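Local coordinates for protein transcriptional regulator, TetR family (Myxococcus xanthus, PDB 5K7F) that probably binds cis-regulatory DNA through an N-terminal helix-turn-helix and acts as an isovaleryl coenzyme A-responsive transcriptional regulator of alternative isovaleryl coenzyme A biosynthesis, at residues Phe75-Leu80 / Tyr137-Leu141; Pro89-Leu93 / Ala144-Ala148; Arg98-Leu102 / Asp185-Asp190; Gln151-Arg155 / Leu196-Phe200. One frame throughout, in Å; residues are numbered along the deposited sequence.

Contact 1 of 4, residues Phe75-Leu80 / Tyr137-Leu141; sequences FEEQVL and YVDFL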
loop_
_atom_site.group_PDB
_atom_site.type_symbol
_atom_site.label_atom_id
_atom_site.label_comp_id
_atom_site.label_asym_id
_atom_site.label_seq_id
_atom_site.Cartn_x
_atom_site.Cartn_y
_atom_site.Cartn_z
ATOM N N PHE A 75 1.248 13.980 -9.834
ATOM C CA PHE A 75 2.059 13.000 -10.578
ATOM C C PHE A 75 2.628 13.605 -11.873
ATOM O O PHE A 75 3.792 13.374 -12.219
ATOM C CB PHE A 75 1.240 11.709 -10.852
ATOM C CG PHE A 75 1.334 10.676 -9.727
ATOM C CD1 PHE A 75 2.358 9.725 -9.721
ATOM C CD2 PHE A 75 0.413 10.652 -8.673
ATOM C CE1 PHE A 75 2.458 8.794 -8.735
ATOM C CE2 PHE A 75 0.526 9.710 -7.634
ATOM C CZ PHE A 75 1.561 8.789 -7.668
ATOM N N GLU A 76 1.837 14.387 -12.606
ATOM C CA GLU A 76 2.374 15.100 -13.766
ATOM C C GLU A 76 3.441 16.125 -13.371
ATOM O O GLU A 76 4.533 16.171 -13.944
ATOM C CB GLU A 76 1.243 15.811 -14.515
ATOM C CG GLU A 76 1.740 16.718 -15.638
ATOM C CD GLU A 76 2.389 15.952 -16.787
ATOM O OE1 GLU A 76 2.127 14.720 -16.931
ATOM O OE2 GLU A 76 3.134 16.607 -17.558
ATOM N N GLU A 77 3.122 16.981 -12.407
ATOM C CA GLU A 77 3.958 18.131 -12.112
ATOM C C GLU A 77 5.236 17.744 -11.382
ATOM O O GLU A 77 6.292 18.370 -11.582
ATOM C CB GLU A 77 3.143 19.109 -11.288
ATOM C CG GLU A 77 1.952 19.609 -12.073
ATOM C CD GLU A 77 1.092 20.572 -11.286
ATOM O OE1 GLU A 77 1.449 20.889 -10.123
ATOM O OE2 GLU A 77 0.065 21.014 -11.849
ATOM N N GLN A 78 5.153 16.754 -10.506
ATOM C CA GLN A 78 6.277 16.386 -9.667
ATOM C C GLN A 78 7.008 15.151 -10.147
ATOM O O GLN A 78 8.071 14.845 -9.603
ATOM C CB GLN A 78 5.818 16.148 -8.230
ATOM C CG GLN A 78 5.217 17.327 -7.534
ATOM C CD GLN A 78 6.250 18.451 -7.374
ATOM O OE1 GLN A 78 7.380 18.199 -6.912
ATOM N NE2 GLN A 78 5.881 19.668 -7.741
ATOM N N VAL A 79 6.460 14.403 -11.101
ATOM C CA VAL A 79 7.112 13.167 -11.517
ATOM C C VAL A 79 7.273 13.139 -13.037
ATOM O O VAL A 79 8.379 13.295 -13.546
ATOM C CB VAL A 79 6.347 11.929 -11.001
ATOM C CG1 VAL A 79 7.045 10.671 -11.462
ATOM C CG2 VAL A 79 6.212 11.929 -9.485
ATOM N N LEU A 80 6.171 12.976 -13.775
ATOM C CA LEU A 80 6.271 12.750 -15.223
ATOM C C LEU A 80 6.970 13.887 -15.968
ATOM O O LEU A 80 7.803 13.655 -16.857
ATOM C CB LEU A 80 4.887 12.556 -15.812
ATOM C CG LEU A 80 4.260 11.263 -15.449
ATOM C CD1 LEU A 80 2.854 11.281 -16.002
ATOM C CD2 LEU A 80 5.015 10.093 -16.066
ATOM N N TYR A 137 -0.380 6.595 -15.852
ATOM C CA TYR A 137 0.886 6.428 -15.140
ATOM C C TYR A 137 1.397 4.993 -15.218
ATOM O O TYR A 137 2.584 4.754 -15.491
ATOM C CB TYR A 137 0.717 6.886 -13.684
ATOM C CG TYR A 137 2.036 6.985 -12.939
ATOM C CD1 TYR A 137 3.027 7.857 -13.361
ATOM C CD2 TYR A 137 2.282 6.227 -11.813
ATOM C CE1 TYR A 137 4.268 7.949 -12.702
ATOM C CE2 TYR A 137 3.494 6.307 -11.140
ATOM C CZ TYR A 137 4.487 7.193 -11.585
ATOM O OH TYR A 137 5.703 7.302 -10.936
ATOM N N VAL A 138 0.521 4.018 -14.952
ATOM C CA VAL A 138 0.919 2.620 -15.042
ATOM C C VAL A 138 1.425 2.301 -16.445
ATOM O O VAL A 138 2.430 1.593 -16.609
ATOM C CB VAL A 138 -0.244 1.687 -14.645
ATOM C CG1 VAL A 138 0.137 0.229 -14.866
ATOM C CG2 VAL A 138 -0.622 1.863 -13.197
ATOM N N ASP A 139 0.738 2.823 -17.480
ATOM C CA ASP A 139 1.171 2.598 -18.862
ATOM C C ASP A 139 2.591 3.107 -19.076
ATOM O O ASP A 139 3.409 2.474 -19.764
ATOM C CB ASP A 139 0.231 3.318 -19.843
ATOM C CG ASP A 139 -1.148 2.691 -19.945
ATOM O OD1 ASP A 139 -1.367 1.559 -19.466
ATOM O OD2 ASP A 139 -2.026 3.362 -20.527
ATOM N N PHE A 140 2.877 4.293 -18.543
ATOM C CA PHE A 140 4.207 4.863 -18.640
ATOM C C PHE A 140 5.246 3.948 -18.013
ATOM O O PHE A 140 6.302 3.699 -18.605
ATOM C CB PHE A 140 4.200 6.223 -17.963
ATOM C CG PHE A 140 5.558 6.932 -17.952
ATOM C CD1 PHE A 140 5.971 7.715 -19.012
ATOM C CD2 PHE A 140 6.414 6.815 -16.854
ATOM C CE1 PHE A 140 7.201 8.403 -18.966
ATOM C CE2 PHE A 140 7.628 7.485 -16.807
ATOM C CZ PHE A 140 8.039 8.247 -17.869
ATOM N N LEU A 141 4.973 3.451 -16.805
ATOM C CA LEU A 141 5.921 2.534 -16.173
ATOM C C LEU A 141 6.074 1.256 -16.998
ATOM O O LEU A 141 7.205 0.770 -17.198
ATOM C CB LEU A 141 5.478 2.201 -14.741
ATOM C CG LEU A 141 5.362 3.370 -13.740
ATOM C CD1 LEU A 141 4.871 2.855 -12.401
ATOM C CD2 LEU A 141 6.678 4.019 -13.574
#
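Y137 reaches across from helix 125-150 in a t rotamer (chi1 -170°), and its ring fills the gap to helix 60-83, where the axes of the two short segments stay 13.0 Å apart. F75, with chi1 at -88°, turns its ring edge toward one face of Y137: an edge-to-face pair with centroids 4.8 Å apart, planes at 58°, and F75 CE1 3.6 Å from Y137 CE2. One turn on, V79 (t) places CG1 4.1 Å from Y137 CE1. Helix 60-83 is the long connector that, in the TetR fold, leads from the helix-turn-helix DNA-binding domain into the helical regulatory domain, so these side chains pack its C-terminal part against that domain's interior. The segments run nearly parallel (18°). V79 and L80 end a wider pi-type turn (76-80), with L80 N bonded to F75 O at 2.9 Å and V79 N only weakly to the same oxygen. The CA-CB bond of L80 points sideways, yet its mt rotamer brings CD2 to 4.0 Å from Y137 CD1, near the ring plane, and over the face of F140, 3.6 Å from that ring's centroid, a CH-pi contact. The Y137 hydroxyl is hydrogen-bonded to N100 OD1 of helix 89-105.

Contact 2 of 4, residues Pro89-Leu93 / Ala144-Ala148; sequences PVERL and AFSQA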
loop_
_atom_site.group_PDB
_atom_site.type_symbol
_atom_site.label_atom_id
_atom_site.label_comp_id
_atom_site.label_asym_id
_atom_site.label_seq_id
_atom_site.Cartn_x
_atom_site.Cartn_y
_atom_site.Cartn_z
ATOM N N PRO A 89 15.766 4.030 -20.847
ATOM C CA PRO A 89 14.587 3.640 -20.048
ATOM C C PRO A 89 14.909 3.223 -18.623
ATOM O O PRO A 89 14.061 3.434 -17.741
ATOM C CB PRO A 89 13.979 2.470 -20.842
ATOM C CG PRO A 89 15.151 1.889 -21.632
ATOM C CD PRO A 89 16.029 3.092 -21.951
ATOM N N VAL A 90 16.086 2.643 -18.355
ATOM C CA VAL A 90 16.451 2.387 -16.967
ATOM C C VAL A 90 16.784 3.687 -16.236
ATOM O O VAL A 90 16.376 3.870 -15.079
ATOM C CB VAL A 90 17.579 1.339 -16.856
ATOM C CG1 VAL A 90 18.955 1.896 -17.077
ATOM C CG2 VAL A 90 17.491 0.668 -15.470
ATOM N N GLU A 91 17.462 4.643 -16.902
ATOM C CA GLU A 91 17.669 5.952 -16.284
ATOM C C GLU A 91 16.337 6.629 -16.005
ATOM O O GLU A 91 16.160 7.263 -14.955
ATOM C CB GLU A 91 18.509 6.857 -17.197
ATOM C CG GLU A 91 19.974 6.464 -17.377
ATOM C CD GLU A 91 20.771 7.492 -18.211
ATOM O OE1 GLU A 91 20.260 8.618 -18.485
ATOM O OE2 GLU A 91 21.908 7.157 -18.601
ATOM N N ARG A 92 15.387 6.464 -16.892
ATOM C CA ARG A 92 14.068 7.032 -16.695
ATOM C C ARG A 92 13.347 6.402 -15.476
ATOM O O ARG A 92 12.789 7.077 -14.645
ATOM C CB ARG A 92 13.239 6.857 -17.945
ATOM C CG ARG A 92 11.989 7.637 -17.977
ATOM C CD ARG A 92 11.505 7.865 -19.394
ATOM N NE ARG A 92 10.889 6.744 -19.929
ATOM C CZ ARG A 92 11.328 6.042 -20.960
ATOM N NH1 ARG A 92 12.401 6.385 -21.559
ATOM N NH2 ARG A 92 10.697 4.985 -21.319
ATOM N N LEU A 93 13.415 5.078 -15.370
ATOM C CA LEU A 93 12.772 4.409 -14.236
ATOM C C LEU A 93 13.437 4.803 -12.916
ATOM O O LEU A 93 12.749 5.040 -11.907
ATOM C CB LEU A 93 12.837 2.903 -14.448
ATOM C CG LEU A 93 11.776 2.354 -15.408
ATOM C CD1 LEU A 93 12.228 1.016 -15.881
ATOM C CD2 LEU A 93 10.415 2.321 -14.716
ATOM N N ALA A 144 8.369 1.776 -20.007
ATOM C CA ALA A 144 9.775 1.835 -19.607
ATOM C C ALA A 144 10.321 0.461 -19.228
ATOM O O ALA A 144 11.438 0.096 -19.633
ATOM C CB ALA A 144 9.961 2.805 -18.452
ATOM N N PHE A 145 9.564 -0.321 -18.468
ATOM C CA PHE A 145 10.010 -1.679 -18.159
ATOM C C PHE A 145 10.210 -2.493 -19.445
ATOM O O PHE A 145 11.236 -3.153 -19.609
ATOM C CB PHE A 145 9.026 -2.346 -17.197
ATOM C CG PHE A 145 9.335 -2.120 -15.741
ATOM C CD1 PHE A 145 10.392 -2.738 -15.142
ATOM C CD2 PHE A 145 8.563 -1.245 -14.985
ATOM C CE1 PHE A 145 10.636 -2.542 -13.792
ATOM C CE2 PHE A 145 8.809 -1.062 -13.656
ATOM C CZ PHE A 145 9.851 -1.702 -13.067
ATOM N N SER A 146 9.285 -2.377 -20.400
ATOM C CA SER A 146 9.415 -3.070 -21.691
ATOM C C SER A 146 10.700 -2.725 -22.424
ATOM O O SER A 146 11.403 -3.613 -22.923
ATOM C CB SER A 146 8.218 -2.730 -22.570
ATOM O OG SER A 146 7.114 -3.476 -22.110
ATOM N N GLN A 147 10.967 -1.428 -22.574
ATOM C CA GLN A 147 12.157 -0.936 -23.258
ATOM C C GLN A 147 13.433 -1.359 -22.554
ATOM O O GLN A 147 14.379 -1.822 -23.191
ATOM C CB GLN A 147 12.094 0.575 -23.325
ATOM C CG GLN A 147 10.964 1.103 -24.137
ATOM C CD GLN A 147 10.830 2.594 -24.006
ATOM O OE1 GLN A 147 11.587 3.230 -23.289
ATOM N NE2 GLN A 147 9.836 3.164 -24.695
ATOM N N ALA A 148 13.495 -1.167 -21.231
ATOM C CA ALA A 148 14.677 -1.541 -20.487
ATOM C C ALA A 148 14.963 -3.035 -20.551
ATOM O O ALA A 148 16.134 -3.419 -20.603
ATOM C CB ALA A 148 14.527 -1.096 -19.036
#
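L93 and A144 meet at the apolar centre, with L93 CG 3.6 Å from A144 CB. The leucine also sets CD1 over the ring face of F145, 4.2 Å from the centroid, in a CH-pi contact. A148, one turn beyond A144, receives P89, whose CG lies 4.0 Å from A148 CB, and V90 adds a looser approach. The small alanines let the segment axes come within 8.7 Å at 142°, so the start of helix 89-105 packs roughly antiparallel against the C-terminal part of helix 125-150 in the all-helical regulatory domain of the TetR fold. F145 also packs on M195 of the second subunit, which places this side near the dimer interface. Toward the edge, P89 CB lies 3.7 Å from A144 O and 3.5 Å from Q147 OE1. That same oxygen accepts a nearly linear hydrogen bond from R92 NH2 (2.8 Å, 169°), and R92 NH1 is held separately by the carbonyl of I86.

Contact 3 of 4, residues Arg98-Leu102 / Asp185-Asp190; sequences RHNIL and DEQIAD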
loop_
_atom_site.group_PDB
_atom_site.type_symbol
_atom_site.label_atom_id
_atom_site.label_comp_id
_atom_site.label_asym_id
_atom_site.label_seq_id
_atom_site.Cartn_x
_atom_site.Cartn_y
_atom_site.Cartn_z
ATOM N N ARG A 98 12.747 7.853 -7.876
ATOM C CA ARG A 98 13.198 8.847 -6.909
ATOM C C ARG A 98 12.184 9.991 -6.784
ATOM O O ARG A 98 11.743 10.317 -5.668
ATOM C CB ARG A 98 14.582 9.353 -7.293
ATOM C CG ARG A 98 15.199 10.329 -6.297
ATOM C CD ARG A 98 16.605 10.712 -6.741
ATOM N NE ARG A 98 17.389 11.429 -5.723
ATOM C CZ ARG A 98 18.082 10.865 -4.730
ATOM N NH1 ARG A 98 18.098 9.536 -4.528
ATOM N NH2 ARG A 98 18.781 11.650 -3.928
ATOM N N HIS A 99 11.734 10.543 -7.910
ATOM C CA HIS A 99 10.714 11.599 -7.846
ATOM C C HIS A 99 9.423 11.129 -7.174
ATOM O O HIS A 99 8.809 11.876 -6.395
ATOM C CB HIS A 99 10.430 12.119 -9.250
ATOM C CG HIS A 99 11.496 13.064 -9.779
ATOM N ND1 HIS A 99 11.735 14.308 -9.241
ATOM C CD2 HIS A 99 12.414 12.905 -10.764
ATOM C CE1 HIS A 99 12.730 14.892 -9.897
ATOM N NE2 HIS A 99 13.157 14.063 -10.837
ATOM N N ASN A 100 8.971 9.898 -7.476
ATOM C CA ASN A 100 7.739 9.386 -6.866
ATOM C C ASN A 100 7.884 9.243 -5.338
ATOM O O ASN A 100 6.945 9.505 -4.583
ATOM C CB ASN A 100 7.380 8.055 -7.522
ATOM C CG ASN A 100 5.924 7.673 -7.407
ATOM O OD1 ASN A 100 5.436 6.967 -8.281
ATOM N ND2 ASN A 100 5.233 8.109 -6.363
ATOM N N ILE A 101 9.052 8.813 -4.856
ATOM C CA ILE A 101 9.228 8.653 -3.422
ATOM C C ILE A 101 9.164 10.009 -2.741
ATOM O O ILE A 101 8.603 10.157 -1.644
ATOM C CB ILE A 101 10.554 7.931 -3.124
ATOM C CG1 ILE A 101 10.472 6.466 -3.519
ATOM C CG2 ILE A 101 10.917 8.006 -1.614
ATOM C CD1 ILE A 101 11.808 5.764 -3.610
ATOM N N LEU A 102 9.739 11.010 -3.380
ATOM C CA LEU A 102 9.648 12.364 -2.842
ATOM C C LEU A 102 8.193 12.848 -2.829
ATOM O O LEU A 102 7.720 13.400 -1.834
ATOM C CB LEU A 102 10.577 13.316 -3.626
ATOM C CG LEU A 102 12.109 13.033 -3.598
ATOM C CD1 LEU A 102 12.862 13.991 -4.490
ATOM C CD2 LEU A 102 12.659 12.981 -2.174
ATOM N N ASP A 185 14.642 10.333 3.505
ATOM C CA ASP A 185 13.970 10.085 2.270
ATOM C C ASP A 185 14.973 9.702 1.184
ATOM O O ASP A 185 14.746 8.831 0.411
ATOM C CB ASP A 185 13.149 11.325 1.771
ATOM C CG ASP A 185 13.917 12.712 1.785
ATOM O OD1 ASP A 185 15.065 12.819 2.151
ATOM O OD2 ASP A 185 13.267 13.717 1.420
ATOM N N GLU A 186 16.087 10.425 1.151
ATOM C CA GLU A 186 17.115 10.158 0.146
ATOM C C GLU A 186 17.762 8.791 0.349
ATOM O O GLU A 186 18.081 8.108 -0.633
ATOM C CB GLU A 186 18.176 11.259 0.176
ATOM C CG GLU A 186 17.659 12.591 -0.322
ATOM C CD GLU A 186 18.758 13.592 -0.632
ATOM O OE1 GLU A 186 19.737 13.743 0.145
ATOM O OE2 GLU A 186 18.632 14.238 -1.686
ATOM N N GLN A 187 17.978 8.374 1.601
ATOM C CA GLN A 187 18.536 7.043 1.841
ATOM C C GLN A 187 17.563 5.964 1.367
ATOM O O GLN A 187 17.988 4.954 0.783
ATOM C CB GLN A 187 18.862 6.850 3.318
ATOM C CG GLN A 187 20.095 7.558 3.790
ATOM C CD GLN A 187 20.217 7.599 5.310
ATOM O OE1 GLN A 187 19.267 7.900 6.023
ATOM N NE2 GLN A 187 21.406 7.279 5.809
ATOM N N ILE A 188 16.258 6.197 1.565
ATOM C CA ILE A 188 15.238 5.232 1.138
ATOM C C ILE A 188 15.245 5.160 -0.376
ATOM O O ILE A 188 15.279 4.061 -0.950
ATOM C CB ILE A 188 13.826 5.571 1.675
ATOM C CG1 ILE A 188 13.815 5.491 3.217
ATOM C CG2 ILE A 188 12.770 4.586 1.061
ATOM C CD1 ILE A 188 12.656 6.182 3.946
ATOM N N ALA A 189 15.302 6.314 -1.050
ATOM C CA ALA A 189 15.309 6.287 -2.514
ATOM C C ALA A 189 16.590 5.668 -3.052
ATOM O O ALA A 189 16.552 4.867 -4.002
ATOM C CB ALA A 189 15.115 7.692 -3.080
ATOM N N ASP A 190 17.742 6.018 -2.465
ATOM C CA ASP A 190 18.987 5.445 -2.958
ATOM C C ASP A 190 18.907 3.926 -2.883
ATOM O O ASP A 190 19.351 3.218 -3.800
ATOM C CB ASP A 190 20.181 5.971 -2.150
ATOM C CG ASP A 190 20.587 7.389 -2.532
ATOM O OD1 ASP A 190 20.184 7.888 -3.598
ATOM O OD2 ASP A 190 21.346 7.995 -1.753
HETATM O O HOH W 1 20.931 10.665 -2.407
HETATM O O HOH W 2 17.157 7.308 -6.111
#
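The first turns of helix 185-196 lie across helix 89-105 in the C-terminal helical domain of this TetR-family regulator, the segment axes 9.6 Å apart and inclined at 144°. At the closest point, where the CA atoms of R98 and A189 are 5.5 Å apart, a small alanine leaves room for I101, whose CD1 touches A189 CA at 3.7 Å and A189 CB at 3.9 Å. Over this apolar patch extends R98, all t through chi3, and its guanidinium serves both acidic side chains of a salt-bridge network. NH1 donates to D190 OD1 at 2.8 Å, a charged hydrogen bond bent to 136°, while NH2 stands 3.4 Å from E186 OE2, a longer ionic contact. Two waters add further partners. One molecule accepts from R98 NH2 at 2.8 Å and donates to D190 OD2 at 2.8 Å, so both carboxylate oxygens of D190 are tied to the same arginine, one directly and one through solvent. A second accepts from R98 NH1 at 2.9 Å and gives a weak bond to the backbone oxygen of A189. At the helix start, D185 bends its carboxylate back with chi1 at 48°, so that OD1 takes a weak hydrogen bond from E186 N at 2.8 Å; its other oxygen, OD2, lies 3.7 Å from L102 CD2.

Contact 4 of 4, residues Gln151-Arg155 / Leu196-Phe200; sequences QGLIR and LFPPF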
loop_
_atom_site.group_PDB
_atom_site.type_symbol
_atom_site.label_atom_id
_atom_site.label_comp_id
_atom_site.label_asym_id
_atom_site.label_seq_id
_atom_site.Cartn_x
_atom_site.Cartn_y
_atom_site.Cartn_z
ATOM N N GLN A 151 16.226 -4.073 -24.066
ATOM C CA GLN A 151 17.551 -3.516 -24.321
ATOM C C GLN A 151 18.596 -4.082 -23.369
ATOM O O GLN A 151 19.762 -3.694 -23.461
ATOM C CB GLN A 151 17.521 -1.980 -24.239
ATOM C CG GLN A 151 16.623 -1.351 -25.305
ATOM C CD GLN A 151 16.413 0.158 -25.144
ATOM O OE1 GLN A 151 17.266 0.862 -24.662
ATOM N NE2 GLN A 151 15.251 0.633 -25.549
ATOM N N GLY A 152 18.208 -5.023 -22.502
ATOM C CA GLY A 152 19.144 -5.635 -21.575
ATOM C C GLY A 152 19.694 -4.698 -20.519
ATOM O O GLY A 152 20.792 -4.940 -20.004
ATOM N N LEU A 153 18.967 -3.624 -20.181
ATOM C CA LEU A 153 19.400 -2.716 -19.123
ATOM C C LEU A 153 18.813 -3.069 -17.754
ATOM O O LEU A 153 19.261 -2.513 -16.751
ATOM C CB LEU A 153 19.038 -1.273 -19.499
ATOM C CG LEU A 153 19.613 -0.766 -20.828
ATOM C CD1 LEU A 153 18.834 0.456 -21.276
ATOM C CD2 LEU A 153 21.115 -0.439 -20.730
ATOM N N ILE A 154 17.848 -3.996 -17.698
ATOM C CA ILE A 154 17.342 -4.576 -16.460
ATOM C C ILE A 154 17.125 -6.057 -16.742
ATOM O O ILE A 154 16.955 -6.481 -17.893
ATOM C CB ILE A 154 16.022 -3.943 -15.932
ATOM C CG1 ILE A 154 14.919 -4.047 -16.974
ATOM C CG2 ILE A 154 16.226 -2.464 -15.535
ATOM C CD1 ILE A 154 13.616 -3.463 -16.551
ATOM N N ARG A 155 17.170 -6.834 -15.687
ATOM C CA ARG A 155 16.832 -8.256 -15.780
ATOM C C ARG A 155 15.413 -8.420 -16.322
ATOM O O ARG A 155 14.528 -7.630 -15.978
ATOM C CB ARG A 155 16.963 -8.881 -14.390
ATOM C CG ARG A 155 16.626 -10.345 -14.295
ATOM C CD ARG A 155 16.943 -10.890 -12.891
ATOM N NE ARG A 155 18.188 -10.330 -12.360
ATOM C CZ ARG A 155 19.395 -10.876 -12.498
ATOM N NH1 ARG A 155 19.546 -12.026 -13.153
ATOM N NH2 ARG A 155 20.456 -10.263 -11.974
ATOM N N LEU A 196 15.913 -2.338 -7.315
ATOM C CA LEU A 196 15.179 -2.673 -8.524
ATOM C C LEU A 196 15.978 -2.415 -9.781
ATOM O O LEU A 196 15.822 -3.150 -10.768
ATOM C CB LEU A 196 13.876 -1.879 -8.589
ATOM C CG LEU A 196 12.613 -2.457 -7.951
ATOM C CD1 LEU A 196 11.390 -1.951 -8.698
ATOM C CD2 LEU A 196 12.580 -3.991 -7.864
ATOM N N PHE A 197 16.820 -1.385 -9.786
ATOM C CA PHE A 197 17.492 -0.929 -10.998
ATOM C C PHE A 197 18.997 -0.794 -10.780
ATOM O O PHE A 197 19.581 0.259 -11.022
ATOM C CB PHE A 197 16.892 0.401 -11.451
ATOM C CG PHE A 197 15.381 0.414 -11.508
ATOM C CD1 PHE A 197 14.695 -0.408 -12.376
ATOM C CD2 PHE A 197 14.641 1.248 -10.688
ATOM C CE1 PHE A 197 13.318 -0.399 -12.425
ATOM C CE2 PHE A 197 13.266 1.287 -10.756
ATOM C CZ PHE A 197 12.594 0.453 -11.617
ATOM N N PRO A 198 19.663 -1.851 -10.334
ATOM C CA PRO A 198 21.116 -1.805 -10.199
ATOM C C PRO A 198 21.774 -1.775 -11.567
ATOM O O PRO A 198 21.125 -2.071 -12.581
ATOM C CB PRO A 198 21.433 -3.114 -9.473
ATOM C CG PRO A 198 20.420 -4.042 -10.021
ATOM C CD PRO A 198 19.150 -3.205 -10.154
ATOM N N PRO A 199 23.060 -1.456 -11.643
ATOM C CA PRO A 199 23.803 -1.732 -12.880
ATOM C C PRO A 199 23.644 -3.187 -13.295
ATOM O O PRO A 199 23.769 -4.113 -12.481
ATOM C CB PRO A 199 25.249 -1.395 -12.506
ATOM C CG PRO A 199 25.105 -0.356 -11.411
ATOM C CD PRO A 199 23.864 -0.714 -10.656
ATOM N N PHE A 200 23.337 -3.385 -14.571
ATOM C CA PHE A 200 23.074 -4.709 -15.102
ATOM C C PHE A 200 23.549 -4.791 -16.547
ATOM O O PHE A 200 23.183 -3.942 -17.352
ATOM C CB PHE A 200 21.580 -5.036 -15.009
ATOM C CG PHE A 200 21.201 -6.324 -15.693
ATOM C CD1 PHE A 200 21.475 -7.539 -15.111
ATOM C CD2 PHE A 200 20.595 -6.306 -16.936
ATOM C CE1 PHE A 200 21.129 -8.714 -15.757
ATOM C CE2 PHE A 200 20.257 -7.455 -17.578
ATOM C CZ PHE A 200 20.522 -8.667 -16.993
HETATM O O HOH W 3 18.892 -3.052 -13.703
#
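Helix 125-150 ends in a Schellman motif at G152 (phi +67°), and after L153 (-93/-10) the chain extends through I154 (-140/155) and R155 (-58/142). Segment 196-200 starts at L196, the last residue of helix 185-196; F197 leaves helical angles, and P198 and P199 continue in extended conformation to F200, the last modelled residue. The two backbones come nearest at L153 and F200, with CA atoms 5.8 Å apart. No direct hydrogen bond joins them; instead one water donates to both L153 O (3.1 Å) and P198 O (2.7 Å). F200 lays its ring along the 152-155 backbone, CD2 3.4 Å from G152 O and CE2 3.5 Å from I154 O, with R155 N over one face. Deeper in, I154 CG2 meets the edge of the F197 ring, 4.1 Å from CD1, while F197 O and, weakly, P198 O accept hydrogen bonds from R94. The contact is part of the dimer interface of the regulatory domain: R155 packs on P198 of the second subunit, and P198 and P199 on R155 of that subunit. Within the chain, the R155 guanidinium turns one face to F200, its NH2 4.1 Å from F200 CE1.

From the N terminus, helix 60-83 comes first, and contact 1 closes a 56-residue loop by joining it to helix 125-150. Helix 89-105 lies inside that loop; contact 2 ties its beginning to a later part of helix 125-150 (a 50-residue loop), and contact 3 ties its middle to helix 185-196 (82 residues). Contacts 1, 2 and 3 cross one another, whereas contact 4 opens only after contacts 1 and 2 have closed and crosses contact 3. Its 40-residue loop brings the C-terminal tail to the turn after helix 125-150. Helix 89-105 is the shared hub: R92 in contact 2 packs on F140. Contact 4 adjoins contact 2 through I154, which packs on V90, F145 and A148.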